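Local coordinates for GH5 (Bacteroidetes bacterium AC2a, PDB 4YHE), which probably hydrolyses beta-1,4-glucan chains of cellulose as a family 5 glycoside hydrolase linked with a polysaccharide utilization locus, at residues K253-V265 with L377-R389. Residues are numbered along the deposited sequence; the frame is centred on the assembly and turned at random.
Sequences KYNEWGHTGKDVV and LQSIYDSAPESSR
The Glu256 carboxylate receives the C-terminal tail with both oxygens, each through its syn lone pair: OE1 takes Ser387 OG at 2.8 Å and OE2 takes Ser388 N at 2.9 Å. Arg389 NH1 lies 3.1 Å from Asp263 OD2; the two planes stand at right angles and OD2 lies well out of the guanidinium plane, so no N-H points at it and only charge links them. Arg389 NH2 has its salt bridge with Asp306 of helix 304-323. Further along, Thr260 OG1 bonds Pro385 O in the carbonyl plane at 2.6 Å, and Ala384 CB rests against Thr260 and His259. The His259 and Tyr381 rings form an offset stack, planes 4° apart and centroids 3.5 Å apart, while Glu270 fixes His259 ND1. Behind this layer, Lys262 N and Asp263 N also donate to Glu256 OE1, giving that oxygen three donors; the side chain, extended beyond CG (chi2 -178°), carries it there. With an alanine in place of this glutamate, both loop amides, Ser387 OG and Ser388 N would probably lose their acceptor. Ser387 OG accepts from Arg389 N in an ST turn. The contact fastens the C-terminal tail across the loop between helices 246-249 and 270-285, after barrel strand 236-242, on the periphery of the (beta/alpha)8 TIM barrel.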
loop_
_atom_site.group_PDB
_atom_site.type_symbol
_atom_site.label_atom_id
_atom_site.label_comp_id
_atom_site.label_asym_id
_atom_site.label_seq_id
_atom_site.Cartn_x
_atom_site.Cartn_y
_atom_site.Cartn_z
ATOM N N LYS A 253 6.500 14.991 14.647
ATOM C CA LYS A 253 6.529 16.206 15.405
ATOM C C LYS A 253 5.984 15.969 16.803
ATOM O O LYS A 253 6.441 16.607 17.773
ATOM C CB LYS A 253 5.685 17.269 14.743
ATOM C CG LYS A 253 6.334 17.866 13.513
ATOM C CD LYS A 253 5.374 18.812 12.862
ATOM C CE LYS A 253 5.787 19.170 11.462
ATOM N NZ LYS A 253 7.022 19.957 11.412
ATOM N N TYR A 254 4.990 15.094 16.899
ATOM C CA TYR A 254 4.461 14.659 18.173
ATOM C C TYR A 254 4.840 13.194 18.402
ATOM O O TYR A 254 4.809 12.389 17.475
ATOM C CB TYR A 254 2.944 14.798 18.170
ATOM C CG TYR A 254 2.463 16.221 17.956
ATOM C CD1 TYR A 254 2.303 16.737 16.665
ATOM C CD2 TYR A 254 2.200 17.061 19.035
ATOM C CE1 TYR A 254 1.862 18.035 16.452
ATOM C CE2 TYR A 254 1.756 18.365 18.842
ATOM C CZ TYR A 254 1.591 18.849 17.538
ATOM O OH TYR A 254 1.189 20.157 17.333
ATOM N N ASN A 255 5.117 12.821 19.649
ATOM C CA ASN A 255 5.579 11.475 19.905
ATOM C C ASN A 255 4.714 10.648 20.840
ATOM O O ASN A 255 5.127 9.586 21.270
ATOM C CB ASN A 255 7.051 11.533 20.342
ATOM C CG ASN A 255 7.960 11.838 19.175
ATOM O OD1 ASN A 255 8.136 11.011 18.293
ATOM N ND2 ASN A 255 8.458 13.058 19.115
ATOM N N GLU A 256 3.507 11.122 21.103
ATOM C CA GLU A 256 2.493 10.339 21.792
ATOM C C GLU A 256 1.190 10.355 20.980
ATOM O O GLU A 256 0.993 11.218 20.111
ATOM C CB GLU A 256 2.325 10.881 23.225
ATOM C CG GLU A 256 3.572 10.705 24.085
ATOM C CD GLU A 256 3.452 11.173 25.539
ATOM O OE1 GLU A 256 2.573 11.995 25.859
ATOM O OE2 GLU A 256 4.276 10.711 26.366
ATOM N N TRP A 257 0.300 9.403 21.256
ATOM C CA TRP A 257 -0.952 9.273 20.518
ATOM C C TRP A 257 -2.013 8.666 21.393
ATOM O O TRP A 257 -1.718 7.780 22.204
ATOM C CB TRP A 257 -0.756 8.397 19.265
ATOM C CG TRP A 257 -1.978 8.220 18.409
ATOM C CD1 TRP A 257 -2.421 9.065 17.416
ATOM C CD2 TRP A 257 -2.910 7.137 18.445
ATOM N NE1 TRP A 257 -3.561 8.577 16.851
ATOM C CE2 TRP A 257 -3.868 7.378 17.440
ATOM C CE3 TRP A 257 -3.005 5.959 19.199
ATOM C CZ2 TRP A 257 -4.918 6.507 17.187
ATOM C CZ3 TRP A 257 -4.050 5.120 18.958
ATOM C CH2 TRP A 257 -5.006 5.391 17.972
ATOM N N GLY A 258 -3.227 9.175 21.243
ATOM C CA GLY A 258 -4.384 8.656 21.930
ATOM C C GLY A 258 -4.690 9.350 23.245
ATOM O O GLY A 258 -4.013 10.295 23.662
ATOM N N HIS A 259 -5.678 8.785 23.924
ATOM C CA HIS A 259 -6.301 9.413 25.062
ATOM C C HIS A 259 -5.394 9.513 26.289
ATOM O O HIS A 259 -5.627 10.369 27.122
ATOM C CB HIS A 259 -7.604 8.696 25.389
ATOM C CG HIS A 259 -7.412 7.372 26.062
ATOM N ND1 HIS A 259 -7.064 6.229 25.374
ATOM C CD2 HIS A 259 -7.560 7.004 27.358
ATOM C CE1 HIS A 259 -7.014 5.209 26.217
ATOM N NE2 HIS A 259 -7.284 5.659 27.429
ATOM N N THR A 260 -4.367 8.678 26.403
ATOM C CA THR A 260 -3.394 8.825 27.494
ATOM C C THR A 260 -2.164 9.648 27.130
ATOM O O THR A 260 -1.324 9.944 27.974
ATOM C CB THR A 260 -2.909 7.455 28.030
ATOM O OG1 THR A 260 -2.252 6.712 26.987
ATOM C CG2 THR A 260 -4.087 6.645 28.557
ATOM N N GLY A 261 -2.027 10.009 25.859
ATOM C CA GLY A 261 -0.903 10.850 25.440
ATOM C C GLY A 261 -1.064 12.288 25.887
ATOM O O GLY A 261 -2.168 12.799 25.955
ATOM N N LYS A 262 0.050 12.944 26.152
ATOM C CA LYS A 262 0.060 14.392 26.332
ATOM C C LYS A 262 0.691 15.120 25.132
ATOM O O LYS A 262 0.208 16.172 24.728
ATOM C CB LYS A 262 0.800 14.754 27.621
ATOM C CG LYS A 262 0.156 14.181 28.879
ATOM C CD LYS A 262 -1.103 14.941 29.247
ATOM C CE LYS A 262 -1.750 14.370 30.499
ATOM N NZ LYS A 262 -0.784 14.344 31.638
ATOM N N ASP A 263 1.766 14.566 24.582
ATOM C CA ASP A 263 2.444 15.178 23.415
ATOM C C ASP A 263 1.773 14.632 22.150
ATOM O O ASP A 263 2.350 13.817 21.426
ATOM C CB ASP A 263 3.923 14.847 23.448
ATOM C CG ASP A 263 4.696 15.430 22.284
ATOM O OD1 ASP A 263 4.423 16.577 21.916
ATOM O OD2 ASP A 263 5.586 14.719 21.761
ATOM N N VAL A 264 0.567 15.122 21.885
ATOM C CA VAL A 264 -0.308 14.539 20.877
ATOM C C VAL A 264 -0.708 15.543 19.834
ATOM O O VAL A 264 -0.752 16.732 20.133
ATOM C CB VAL A 264 -1.599 13.982 21.503
ATOM C CG1 VAL A 264 -1.287 12.780 22.389
ATOM C CG2 VAL A 264 -2.362 15.063 22.257
ATOM N N VAL A 265 -1.046 15.060 18.636
ATOM C CA VAL A 265 -1.702 15.880 17.620
ATOM C C VAL A 265 -3.036 16.351 18.208
ATOM O O VAL A 265 -3.873 15.517 18.620
ATOM C CB VAL A 265 -1.959 15.125 16.288
ATOM C CG1 VAL A 265 -2.792 15.984 15.334
ATOM C CG2 VAL A 265 -0.663 14.681 15.607
ATOM N N LEU A 377 -11.535 -3.557 21.257
ATOM C CA LEU A 377 -10.992 -2.235 21.126
ATOM C C LEU A 377 -10.950 -1.559 22.510
ATOM O O LEU A 377 -9.959 -0.934 22.882
ATOM C CB LEU A 377 -11.851 -1.455 20.148
ATOM C CG LEU A 377 -11.061 -0.523 19.266
ATOM C CD1 LEU A 377 -9.789 -1.168 18.694
ATOM C CD2 LEU A 377 -11.960 0.040 18.170
ATOM N N GLN A 378 -12.010 -1.753 23.292
ATOM C CA GLN A 378 -12.060 -1.225 24.654
ATOM C C GLN A 378 -10.927 -1.737 25.544
ATOM O O GLN A 378 -10.337 -0.956 26.274
ATOM C CB GLN A 378 -13.439 -1.480 25.323
ATOM C CG GLN A 378 -13.592 -0.685 26.624
ATOM C CD GLN A 378 -13.748 0.812 26.399
ATOM O OE1 GLN A 378 -14.533 1.251 25.533
ATOM N NE2 GLN A 378 -13.032 1.617 27.198
ATOM N N SER A 379 -10.617 -3.031 25.487
ATOM C CA SER A 379 -9.538 -3.590 26.309
ATOM C C SER A 379 -8.176 -3.032 25.937
ATOM O O SER A 379 -7.376 -2.752 26.806
ATOM C CB SER A 379 -9.510 -5.115 26.295
ATOM O OG SER A 379 -9.264 -5.669 25.025
ATOM N N ILE A 380 -7.941 -2.810 24.647
ATOM C CA ILE A 380 -6.702 -2.137 24.215
ATOM C C ILE A 380 -6.681 -0.690 24.724
ATOM O O ILE A 380 -5.721 -0.249 25.364
ATOM C CB ILE A 380 -6.591 -2.156 22.683
ATOM C CG1 ILE A 380 -6.572 -3.580 22.142
ATOM C CG2 ILE A 380 -5.289 -1.489 22.267
ATOM C CD1 ILE A 380 -6.967 -3.687 20.676
ATOM N N TYR A 381 -7.757 0.052 24.441
ATOM C CA TYR A 381 -7.952 1.405 24.949
ATOM C C TYR A 381 -7.610 1.538 26.441
ATOM O O TYR A 381 -6.793 2.378 26.853
ATOM C CB TYR A 381 -9.408 1.818 24.722
ATOM C CG TYR A 381 -9.716 3.272 24.922
ATOM C CD1 TYR A 381 -10.119 3.768 26.172
ATOM C CD2 TYR A 381 -9.651 4.170 23.845
ATOM C CE1 TYR A 381 -10.431 5.108 26.336
ATOM C CE2 TYR A 381 -9.951 5.509 24.011
ATOM C CZ TYR A 381 -10.342 5.969 25.255
ATOM O OH TYR A 381 -10.635 7.288 25.414
ATOM N N ASP A 382 -8.201 0.670 27.250
ATOM C CA ASP A 382 -8.006 0.744 28.710
ATOM C C ASP A 382 -6.592 0.388 29.148
ATOM O O ASP A 382 -6.201 0.678 30.280
ATOM C CB ASP A 382 -8.982 -0.200 29.432
ATOM C CG ASP A 382 -10.433 0.176 29.222
ATOM O OD1 ASP A 382 -10.723 1.337 28.850
ATOM O OD2 ASP A 382 -11.294 -0.720 29.418
ATOM N N SER A 383 -5.831 -0.263 28.281
ATOM C CA SER A 383 -4.456 -0.629 28.592
ATOM C C SER A 383 -3.418 0.334 27.989
ATOM O O SER A 383 -2.214 0.030 28.006
ATOM C CB SER A 383 -4.182 -2.059 28.109
ATOM O OG SER A 383 -4.195 -2.137 26.685
ATOM N N ALA A 384 -3.868 1.491 27.486
ATOM C CA ALA A 384 -2.955 2.439 26.829
ATOM C C ALA A 384 -1.848 2.913 27.780
ATOM O O ALA A 384 -2.082 3.123 28.970
ATOM C CB ALA A 384 -3.719 3.643 26.305
ATOM N N PRO A 385 -0.644 3.155 27.249
ATOM C CA PRO A 385 0.482 3.447 28.142
ATOM C C PRO A 385 0.489 4.862 28.754
ATOM O O PRO A 385 -0.224 5.773 28.326
ATOM C CB PRO A 385 1.688 3.269 27.224
ATOM C CG PRO A 385 1.168 3.682 25.860
ATOM C CD PRO A 385 -0.260 3.225 25.820
ATOM N N GLU A 386 1.351 5.043 29.733
ATOM C CA GLU A 386 1.434 6.304 30.468
ATOM C C GLU A 386 2.319 7.342 29.778
ATOM O O GLU A 386 3.417 7.023 29.336
ATOM C CB GLU A 386 2.040 5.970 31.817
ATOM C CG GLU A 386 2.011 7.062 32.850
ATOM C CD GLU A 386 2.316 6.464 34.210
ATOM O OE1 GLU A 386 3.247 5.628 34.310
ATOM O OE2 GLU A 386 1.580 6.789 35.149
ATOM N N SER A 387 1.866 8.586 29.697
ATOM C CA SER A 387 2.684 9.619 29.090
ATOM C C SER A 387 3.988 9.827 29.862
ATOM O O SER A 387 4.034 9.659 31.085
ATOM C CB SER A 387 1.917 10.933 29.016
ATOM O OG SER A 387 2.791 11.989 28.685
ATOM N N SER A 388 5.043 10.211 29.149
ATOM C CA SER A 388 6.302 10.561 29.800
ATOM C C SER A 388 6.518 12.081 29.760
ATOM O O SER A 388 7.658 12.550 29.819
ATOM C CB SER A 388 7.482 9.781 29.176
ATOM O OG SER A 388 7.706 10.139 27.810
ATOM N N ARG A 389 5.413 12.832 29.670
ATOM C CA ARG A 389 5.412 14.309 29.735
ATOM C C ARG A 389 4.295 14.900 30.608
ATOM O O ARG A 389 3.527 14.181 31.263
ATOM C CB ARG A 389 5.290 14.896 28.332
ATOM C CG ARG A 389 6.535 14.703 27.483
ATOM C CD ARG A 389 6.310 13.779 26.313
ATOM N NE ARG A 389 7.550 13.559 25.569
ATOM C CZ ARG A 389 7.631 12.991 24.370
ATOM N NH1 ARG A 389 6.537 12.588 23.761
ATOM N NH2 ARG A 389 8.808 12.835 23.768
HETATM O O HOH W 1 6.174 8.817 26.114
HETATM O O HOH W 2 -0.805 9.304 30.617
#